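Local coordinates for major capsid protein (Paramecium bursaria Chlorella virus 1, PDB 5TIP), which self-assembles as glycosylated trimers into the large icosahedral capsid of the virus, forming the bulk of its shell, at residues A117-N122 and T258-W263; S314-I317 and Q322-F325; R362-T367 and K418-L423. All coordinates share one frame; numbering follows the deposited sequence.

Contact 1. Residues A117-N122 and T258-W263; sequences ALFRMN and TKYLAW
Phe119 sets the end of its ring over one face of the Tyr260 ring: Phe119 CZ stands 3.4 Å above the tyrosine plane, displaced toward the rim. Relative to the Phe119 ring, the tyrosine lies obliquely, and with the planes at 47° and the centroids 4.9 Å apart the pair is neither a parallel stack nor a T-shaped one. It bridges the two halves of a double jelly-roll capsid protein, the architecture of the NCLDV major capsid family: helix 109-119 belongs to the N-terminal family region and strand 257-266 to the C-terminal one. The two side chains come from opposite directions. Tyr260 has its CG wedged between the backbone N and the carbonyl carbon (chi1 58°), an orientation that stands the ring off the strand to meet Phe119. The closest Phe119 atoms are CE2 and CZ, and Phe119 CE2 lies 3.4 Å from Tyr260 OH, so the contact is made by the CE2-CZ side of the ring and runs from the tyrosine ring out to its oxygen. Trp111, earlier in the same helix, also packs on Tyr260, while Leu352 of strand 350-354 and Pro359 add further apolar neighbours. The interface between the two segments is small, 147 Å² counted over both sides, and entirely of van der Waals character, since no polar bond joins them. The closest pair of CA atoms, those of Leu118 and Ala262, is 8.7 Å apart, a gap filled by side chains. Val350 and Leu352 also touch Leu118, whose extended outer torsion (chi2 173°) carries one methyl forward to the strand, where Leu118 CD1 meets Ala262 CB at 3.6 Å.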
loop_
_atom_site.group_PDB
_atom_site.type_symbol
_atom_site.label_atom_id
_atom_site.label_comp_id
_atom_site.label_asym_id
_atom_site.label_seq_id
_atom_site.Cartn_x
_atom_site.Cartn_y
_atom_site.Cartn_z
ATOM N N ALA A 117 3.433 -4.625 -14.053
ATOM C CA ALA A 117 4.633 -3.876 -13.695
ATOM C C ALA A 117 4.326 -2.420 -13.370
ATOM O O ALA A 117 5.062 -1.790 -12.603
ATOM C CB ALA A 117 5.655 -3.954 -14.829
ATOM N N LEU A 118 3.253 -1.869 -13.932
ATOM C CA LEU A 118 2.936 -0.456 -13.765
ATOM C C LEU A 118 1.859 -0.186 -12.723
ATOM O O LEU A 118 2.010 0.736 -11.917
ATOM C CB LEU A 118 2.497 0.149 -15.104
ATOM C CG LEU A 118 3.593 0.553 -16.091
ATOM C CD1 LEU A 118 2.974 0.960 -17.414
ATOM C CD2 LEU A 118 4.434 1.687 -15.525
ATOM N N PHE A 119 0.775 -0.961 -12.714
ATOM C CA PHE A 119 -0.420 -0.589 -11.968
ATOM C C PHE A 119 -0.734 -1.507 -10.794
ATOM O O PHE A 119 -1.676 -1.225 -10.046
ATOM C CB PHE A 119 -1.617 -0.518 -12.921
ATOM C CG PHE A 119 -1.457 0.516 -13.994
ATOM C CD1 PHE A 119 -1.631 1.859 -13.706
ATOM C CD2 PHE A 119 -1.107 0.151 -15.283
ATOM C CE1 PHE A 119 -1.473 2.817 -14.685
ATOM C CE2 PHE A 119 -0.948 1.106 -16.268
ATOM C CZ PHE A 119 -1.129 2.441 -15.968
ATOM N N ARG A 120 0.008 -2.590 -10.611
ATOM C CA ARG A 120 -0.060 -3.344 -9.369
ATOM C C ARG A 120 1.152 -3.017 -8.508
ATOM O O ARG A 120 2.197 -2.588 -9.003
ATOM C CB ARG A 120 -0.143 -4.849 -9.633
ATOM C CG ARG A 120 -1.537 -5.316 -10.021
ATOM C CD ARG A 120 -1.706 -6.813 -9.818
ATOM N NE ARG A 120 -2.924 -7.309 -10.453
ATOM C CZ ARG A 120 -3.003 -7.673 -11.728
ATOM N NH1 ARG A 120 -1.932 -7.599 -12.506
ATOM N NH2 ARG A 120 -4.150 -8.110 -12.226
ATOM N N MET A 121 0.997 -3.219 -7.203
ATOM C CA MET A 121 2.048 -2.845 -6.271
ATOM C C MET A 121 1.841 -3.575 -4.955
ATOM O O MET A 121 0.749 -4.069 -4.660
ATOM C CB MET A 121 2.072 -1.332 -6.029
ATOM C CG MET A 121 0.819 -0.811 -5.343
ATOM S SD MET A 121 0.771 0.986 -5.186
ATOM C CE MET A 121 0.601 1.475 -6.900
ATOM N N ASN A 122 2.916 -3.640 -4.179
ATOM C CA ASN A 122 2.885 -4.013 -2.754
ATOM C C ASN A 122 2.408 -5.466 -2.636
ATOM O O ASN A 122 2.742 -6.294 -3.498
ATOM C CB ASN A 122 2.053 -2.999 -2.001
ATOM C CG ASN A 122 2.619 -1.601 -2.098
ATOM O OD1 ASN A 122 3.834 -1.419 -2.144
ATOM N ND2 ASN A 122 1.743 -0.604 -2.132
ATOM N N THR A 258 -6.991 9.223 -25.107
ATOM C CA THR A 258 -6.078 8.248 -24.527
ATOM C C THR A 258 -5.591 8.732 -23.168
ATOM O O THR A 258 -5.177 9.887 -23.027
ATOM C CB THR A 258 -4.887 8.006 -25.460
ATOM O OG1 THR A 258 -5.362 7.495 -26.712
ATOM C CG2 THR A 258 -3.914 7.010 -24.852
ATOM N N LYS A 259 -5.634 7.841 -22.174
ATOM C CA LYS A 259 -5.198 8.190 -20.826
ATOM C C LYS A 259 -3.679 8.218 -20.710
ATOM O O LYS A 259 -3.119 9.138 -20.105
ATOM C CB LYS A 259 -5.774 7.201 -19.812
ATOM C CG LYS A 259 -7.256 6.943 -19.963
ATOM C CD LYS A 259 -7.717 5.871 -18.991
ATOM C CE LYS A 259 -7.484 6.300 -17.552
ATOM N NZ LYS A 259 -7.988 5.284 -16.590
ATOM N N TYR A 260 -3.001 7.218 -21.265
ATOM C CA TYR A 260 -1.558 7.112 -21.116
ATOM C C TYR A 260 -0.998 6.225 -22.217
ATOM O O TYR A 260 -1.730 5.487 -22.882
ATOM C CB TYR A 260 -1.180 6.563 -19.733
ATOM C CG TYR A 260 -1.780 5.206 -19.418
ATOM C CD1 TYR A 260 -1.146 4.033 -19.807
ATOM C CD2 TYR A 260 -2.980 5.101 -18.727
ATOM C CE1 TYR A 260 -1.691 2.795 -19.520
ATOM C CE2 TYR A 260 -3.533 3.867 -18.434
ATOM C CZ TYR A 260 -2.884 2.718 -18.833
ATOM O OH TYR A 260 -3.427 1.486 -18.547
ATOM N N LEU A 261 0.314 6.319 -22.405
ATOM C CA LEU A 261 1.068 5.408 -23.251
ATOM C C LEU A 261 2.038 4.608 -22.393
ATOM O O LEU A 261 2.694 5.160 -21.504
ATOM C CB LEU A 261 1.839 6.160 -24.338
ATOM C CG LEU A 261 1.040 7.017 -25.319
ATOM C CD1 LEU A 261 1.969 7.630 -26.355
ATOM C CD2 LEU A 261 -0.044 6.196 -25.991
ATOM N N ALA A 262 2.118 3.308 -22.651
ATOM C CA ALA A 262 3.047 2.428 -21.958
ATOM C C ALA A 262 3.772 1.569 -22.982
ATOM O O ALA A 262 3.150 1.037 -23.905
ATOM C CB ALA A 262 2.326 1.539 -20.942
ATOM N N TRP A 263 5.088 1.439 -22.824
ATOM C CA TRP A 263 5.859 0.673 -23.791
ATOM C C TRP A 263 7.023 -0.024 -23.099
ATOM O O TRP A 263 7.399 0.313 -21.974
ATOM C CB TRP A 263 6.347 1.558 -24.948
ATOM C CG TRP A 263 7.374 2.593 -24.588
ATOM C CD1 TRP A 263 8.725 2.491 -24.741
ATOM C CD2 TRP A 263 7.130 3.890 -24.028
ATOM N NE1 TRP A 263 9.339 3.643 -24.310
ATOM C CE2 TRP A 263 8.382 4.517 -23.868
ATOM C CE3 TRP A 263 5.977 4.580 -23.644
ATOM C CZ2 TRP A 263 8.512 5.799 -23.340
ATOM C CZ3 TRP A 263 6.108 5.852 -23.120
ATOM C CH2 TRP A 263 7.366 6.447 -22.972
#

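Contact 2. Residues S314-I317 and Q322-F325; sequences SAKI and QDRF
Ile317 and Phe325 form the tightly packed side of this hairpin contact. Ile317 CG1 lies 3.6 Å from Phe325 CZ, and Ile317 CD1 comes equally near Phe325 CE2, so the isoleucine's longer branch runs along the distal part of the ring. The backbone contributes too: Ile317 N sits over one face of that ring, and Lys316 CA is 3.7 Å from Phe325 CE1. With chi1 at 51°, Phe325 CG lies between its own N and carbonyl carbon, which swings the ring back across the preceding strand. Beside this apolar cluster, Arg324 N donates to Ile317 O at 2.8 Å. This backbone bond joins the two segments beside the ring.

The looser side is ionic and partly exposed. Lys316, extended beyond CG, reaches Asp323 in a salt bridge: Lys316 NZ is 3.2 Å from Asp323 OD2, approaching on the syn side but 30° out of the carboxylate plane. Its second bond, to Asp323 OD1, is weak, so the ammonium lies near both oxygens, with the firmer bond to OD2. By contrast, Phe325 O is buried without a polar partner in the model. Arg324 turns its guanidinium away from the hairpin, giving NE to Gln6 of the third subunit and NH2 to Ile38 O of the second. Within the chain, strand 376-387 pairs with strand 312-319 and brings Leu378 against Ile317, while Phe325 stacks on Tyr353 of strand 350-354 and packs against Phe333 of helix 330-341.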
loop_
_atom_site.group_PDB
_atom_site.type_symbol
_atom_site.label_atom_id
_atom_site.label_comp_id
_atom_site.label_asym_id
_atom_site.label_seq_id
_atom_site.Cartn_x
_atom_site.Cartn_y
_atom_site.Cartn_z
ATOM N N SER A 314 16.965 8.080 -24.129
ATOM C CA SER A 314 16.100 9.247 -24.041
ATOM C C SER A 314 14.912 9.052 -24.970
ATOM O O SER A 314 14.930 8.198 -25.859
ATOM C CB SER A 314 16.856 10.534 -24.389
ATOM O OG SER A 314 17.323 10.510 -25.727
ATOM N N ALA A 315 13.873 9.857 -24.755
ATOM C CA ALA A 315 12.672 9.739 -25.568
ATOM C C ALA A 315 11.871 11.029 -25.507
ATOM O O ALA A 315 11.948 11.782 -24.533
ATOM C CB ALA A 315 11.804 8.559 -25.115
ATOM N N LYS A 316 11.100 11.266 -26.565
ATOM C CA LYS A 316 10.145 12.362 -26.613
ATOM C C LYS A 316 9.063 11.993 -27.615
ATOM O O LYS A 316 9.258 11.134 -28.477
ATOM C CB LYS A 316 10.805 13.690 -27.000
ATOM C CG LYS A 316 11.217 13.775 -28.465
ATOM C CD LYS A 316 11.775 15.146 -28.814
ATOM C CE LYS A 316 12.299 15.184 -30.242
ATOM N NZ LYS A 316 12.919 16.498 -30.568
ATOM N N ILE A 317 7.919 12.654 -27.489
ATOM C CA ILE A 317 6.788 12.447 -28.383
ATOM C C ILE A 317 6.620 13.694 -29.236
ATOM O O ILE A 317 6.693 14.819 -28.729
ATOM C CB ILE A 317 5.495 12.133 -27.606
ATOM C CG1 ILE A 317 5.674 10.869 -26.765
ATOM C CG2 ILE A 317 4.322 11.975 -28.560
ATOM C CD1 ILE A 317 4.483 10.552 -25.892
ATOM N N GLN A 322 5.941 18.705 -34.217
ATOM C CA GLN A 322 6.407 19.550 -33.129
ATOM C C GLN A 322 6.458 18.757 -31.829
ATOM O O GLN A 322 5.671 17.831 -31.615
ATOM C CB GLN A 322 5.516 20.784 -32.971
ATOM C CG GLN A 322 5.545 21.698 -34.185
ATOM C CD GLN A 322 6.926 22.272 -34.444
ATOM O OE1 GLN A 322 7.621 22.691 -33.518
ATOM N NE2 GLN A 322 7.336 22.278 -35.706
ATOM N N ASP A 323 7.399 19.128 -30.963
ATOM C CA ASP A 323 7.600 18.415 -29.706
ATOM C C ASP A 323 6.400 18.591 -28.784
ATOM O O ASP A 323 6.022 19.718 -28.447
ATOM C CB ASP A 323 8.867 18.912 -29.014
ATOM C CG ASP A 323 10.126 18.570 -29.780
ATOM O OD1 ASP A 323 10.014 18.037 -30.904
ATOM O OD2 ASP A 323 11.229 18.829 -29.255
ATOM N N ARG A 324 5.796 17.470 -28.380
ATOM C CA ARG A 324 4.778 17.516 -27.336
ATOM C C ARG A 324 5.403 17.838 -25.985
ATOM O O ARG A 324 4.767 18.483 -25.143
ATOM C CB ARG A 324 4.023 16.185 -27.288
ATOM C CG ARG A 324 3.050 16.037 -26.128
ATOM C CD ARG A 324 1.979 17.111 -26.147
ATOM N NE ARG A 324 1.037 16.939 -25.048
ATOM C CZ ARG A 324 1.262 17.348 -23.803
ATOM N NH1 ARG A 324 2.402 17.953 -23.497
ATOM N NH2 ARG A 324 0.348 17.149 -22.863
ATOM N N PHE A 325 6.645 17.407 -25.771
ATOM C CA PHE A 325 7.412 17.780 -24.593
ATOM C C PHE A 325 8.889 17.608 -24.914
ATOM O O PHE A 325 9.258 16.935 -25.881
ATOM C CB PHE A 325 7.013 16.956 -23.361
ATOM C CG PHE A 325 7.000 15.471 -23.593
ATOM C CD1 PHE A 325 8.145 14.715 -23.404
ATOM C CD2 PHE A 325 5.838 14.830 -23.991
ATOM C CE1 PHE A 325 8.134 13.348 -23.613
ATOM C CE2 PHE A 325 5.821 13.464 -24.202
ATOM C CZ PHE A 325 6.970 12.723 -24.012
#

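Contact 3. Residues R362-T367 and K418-L423; sequences RQPSGT and KNYNVL
Tyr420 OH donates to Arg362 O across 2.7 Å, the only hydrogen bond between the two segments. The hydroxyl approaches from above the carbonyl plane, 55° out of it and at a C=O...O angle of 125°, so it does not follow a lone-pair direction. Lys259 NZ makes a weak bond to the same hydroxyl. Placing CG anti to the carbonyl carbon, chi1 of -79° sends the tyrosine ring off strand 412-426 into the curve of the loop, which lines it at several points. Pro364 CB meets Tyr420 CE2 obliquely at 3.7 Å, and the two side chains cross at about a right angle. At the ring's edge and in its plane, Thr367 CG2 lies 3.8 Å from Tyr420 CD2. The ring is therefore held at its hydroxyl by a bond and along one side by apolar carbons.

Within the loop, Gln363 NE2 donates to Pro364 O at 2.9 Å, meeting a lone pair of that oxygen in the carbonyl plane; it also reaches Arg31 O of the second subunit. Arg362 NH2 and Lys418 NZ, 4.8 Å apart, both form salt bridges to Glu228, whose carboxylate probably offsets their like charges. Around the same loop, Tyr33 of the second subunit and Leu17 of the third pack against both Pro364 and Thr367. The arrangement is that of a loop between strands packed against a jelly-roll strand, with Tyr420 filling its curve, in the C-terminal half of the double jelly-roll, at a place where the capsid trimer's subunits meet.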
loop_
_atom_site.group_PDB
_atom_site.type_symbol
_atom_site.label_atom_id
_atom_site.label_comp_id
_atom_site.label_asym_id
_atom_site.label_seq_id
_atom_site.Cartn_x
_atom_site.Cartn_y
_atom_site.Cartn_z
ATOM N N ARG A 362 -10.532 4.968 -12.570
ATOM C CA ARG A 362 -11.544 4.820 -13.607
ATOM C C ARG A 362 -12.091 6.170 -14.058
ATOM O O ARG A 362 -12.399 6.363 -15.229
ATOM C CB ARG A 362 -12.670 3.909 -13.127
ATOM C CG ARG A 362 -12.180 2.571 -12.600
ATOM C CD ARG A 362 -11.968 1.567 -13.720
ATOM N NE ARG A 362 -10.845 1.908 -14.588
ATOM C CZ ARG A 362 -9.584 1.559 -14.358
ATOM N NH1 ARG A 362 -9.277 0.850 -13.286
ATOM N NH2 ARG A 362 -8.627 1.918 -15.198
ATOM N N GLN A 363 -12.211 7.099 -13.120
ATOM C CA GLN A 363 -12.707 8.429 -13.433
ATOM C C GLN A 363 -11.717 9.138 -14.344
ATOM O O GLN A 363 -10.542 9.251 -14.018
ATOM C CB GLN A 363 -12.907 9.241 -12.154
ATOM C CG GLN A 363 -12.844 10.744 -12.362
ATOM C CD GLN A 363 -14.136 11.310 -12.914
ATOM O OE1 GLN A 363 -15.221 10.961 -12.463
ATOM N NE2 GLN A 363 -14.023 12.189 -13.896
ATOM N N PRO A 364 -12.183 9.601 -15.506
ATOM C CA PRO A 364 -11.261 10.300 -16.407
ATOM C C PRO A 364 -10.682 11.533 -15.733
ATOM O O PRO A 364 -11.384 12.279 -15.048
ATOM C CB PRO A 364 -12.139 10.664 -17.609
ATOM C CG PRO A 364 -13.548 10.538 -17.123
ATOM C CD PRO A 364 -13.531 9.470 -16.081
ATOM N N SER A 365 -9.384 11.744 -15.941
ATOM C CA SER A 365 -8.656 12.832 -15.301
ATOM C C SER A 365 -7.610 13.397 -16.246
ATOM O O SER A 365 -6.479 13.692 -15.848
ATOM C CB SER A 365 -7.997 12.364 -14.006
ATOM O OG SER A 365 -7.110 11.287 -14.255
ATOM N N GLY A 366 -7.974 13.548 -17.514
ATOM C CA GLY A 366 -7.059 14.068 -18.506
ATOM C C GLY A 366 -6.803 13.055 -19.598
ATOM O O GLY A 366 -6.371 11.932 -19.323
ATOM N N THR A 367 -7.073 13.431 -20.843
ATOM C CA THR A 367 -6.878 12.541 -21.976
ATOM C C THR A 367 -6.282 13.327 -23.131
ATOM O O THR A 367 -6.243 14.560 -23.123
ATOM C CB THR A 367 -8.191 11.879 -22.426
ATOM O OG1 THR A 367 -9.134 12.889 -22.806
ATOM C CG2 THR A 367 -8.784 11.015 -21.320
ATOM N N LYS A 418 -4.135 3.207 -23.611
ATOM C CA LYS A 418 -5.399 2.982 -22.924
ATOM C C LYS A 418 -6.291 4.175 -23.237
ATOM O O LYS A 418 -5.964 5.305 -22.901
ATOM C CB LYS A 418 -5.197 2.837 -21.417
ATOM C CG LYS A 418 -6.260 1.994 -20.729
ATOM C CD LYS A 418 -6.268 0.574 -21.269
ATOM C CE LYS A 418 -6.666 -0.437 -20.210
ATOM N NZ LYS A 418 -7.894 -0.045 -19.474
ATOM N N ASN A 419 -7.423 3.912 -23.872
ATOM C CA ASN A 419 -8.332 4.967 -24.290
ATOM C C ASN A 419 -9.706 4.746 -23.674
ATOM O O ASN A 419 -10.007 3.685 -23.124
ATOM C CB ASN A 419 -8.446 5.026 -25.818
ATOM C CG ASN A 419 -9.109 3.794 -26.400
ATOM O OD1 ASN A 419 -8.444 2.808 -26.711
ATOM N ND2 ASN A 419 -10.427 3.847 -26.557
ATOM N N TYR A 420 -10.542 5.774 -23.774
ATOM C CA TYR A 420 -11.931 5.698 -23.354
ATOM C C TYR A 420 -12.838 5.497 -24.561
ATOM O O TYR A 420 -12.509 5.884 -25.684
ATOM C CB TYR A 420 -12.353 6.963 -22.601
ATOM C CG TYR A 420 -11.899 7.012 -21.161
ATOM C CD1 TYR A 420 -12.485 6.197 -20.203
ATOM C CD2 TYR A 420 -10.892 7.877 -20.757
ATOM C CE1 TYR A 420 -12.079 6.239 -18.883
ATOM C CE2 TYR A 420 -10.481 7.928 -19.438
ATOM C CZ TYR A 420 -11.074 7.103 -18.508
ATOM O OH TYR A 420 -10.667 7.146 -17.195
ATOM N N ASN A 421 -13.986 4.875 -24.313
ATOM C CA ASN A 421 -15.018 4.725 -25.324
ATOM C C ASN A 421 -16.355 4.633 -24.603
ATOM O O ASN A 421 -16.412 4.514 -23.377
ATOM C CB ASN A 421 -14.764 3.501 -26.211
ATOM C CG ASN A 421 -15.399 3.631 -27.583
ATOM O OD1 ASN A 421 -16.494 4.176 -27.725
ATOM N ND2 ASN A 421 -14.706 3.140 -28.604
ATOM N N VAL A 422 -17.436 4.691 -25.372
ATOM C CA VAL A 422 -18.784 4.679 -24.820
ATOM C C VAL A 422 -19.504 3.440 -25.326
ATOM O O VAL A 422 -19.583 3.212 -26.539
ATOM C CB VAL A 422 -19.564 5.955 -25.182
ATOM C CG1 VAL A 422 -20.977 5.883 -24.628
ATOM C CG2 VAL A 422 -18.847 7.184 -24.648
ATOM N N LEU A 423 -20.022 2.642 -24.398
ATOM C CA LEU A 423 -20.805 1.456 -24.718
ATOM C C LEU A 423 -22.272 1.767 -24.447
ATOM O O LEU A 423 -22.685 1.890 -23.290
ATOM C CB LEU A 423 -20.331 0.257 -23.899
ATOM C CG LEU A 423 -21.126 -1.044 -24.035
ATOM C CD1 LEU A 423 -21.019 -1.595 -25.447
ATOM C CD2 LEU A 423 -20.652 -2.072 -23.020
#

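The contacts follow one another along the chain in the order 1, 2, 3. Contacts 1 and 3 have centres about 14 Å apart and share one sheet, in which strands 257-266 and 412-426 are antiparallel neighbours; a probable hydrogen bond joins Lys259 N to Lys418 O at 2.7 Å. Contact 2 belongs to another sheet, its centre about 19 Å from that of contact 1, and the two meet where Leu261 packs on Ile317. Contacts 2 and 3 do not touch. Contact 1 alone spans both family regions; together the three tie the N-terminal half to the C-terminal jelly-roll and join that jelly-roll's sheets beside the trimer interface, all near the second subunit.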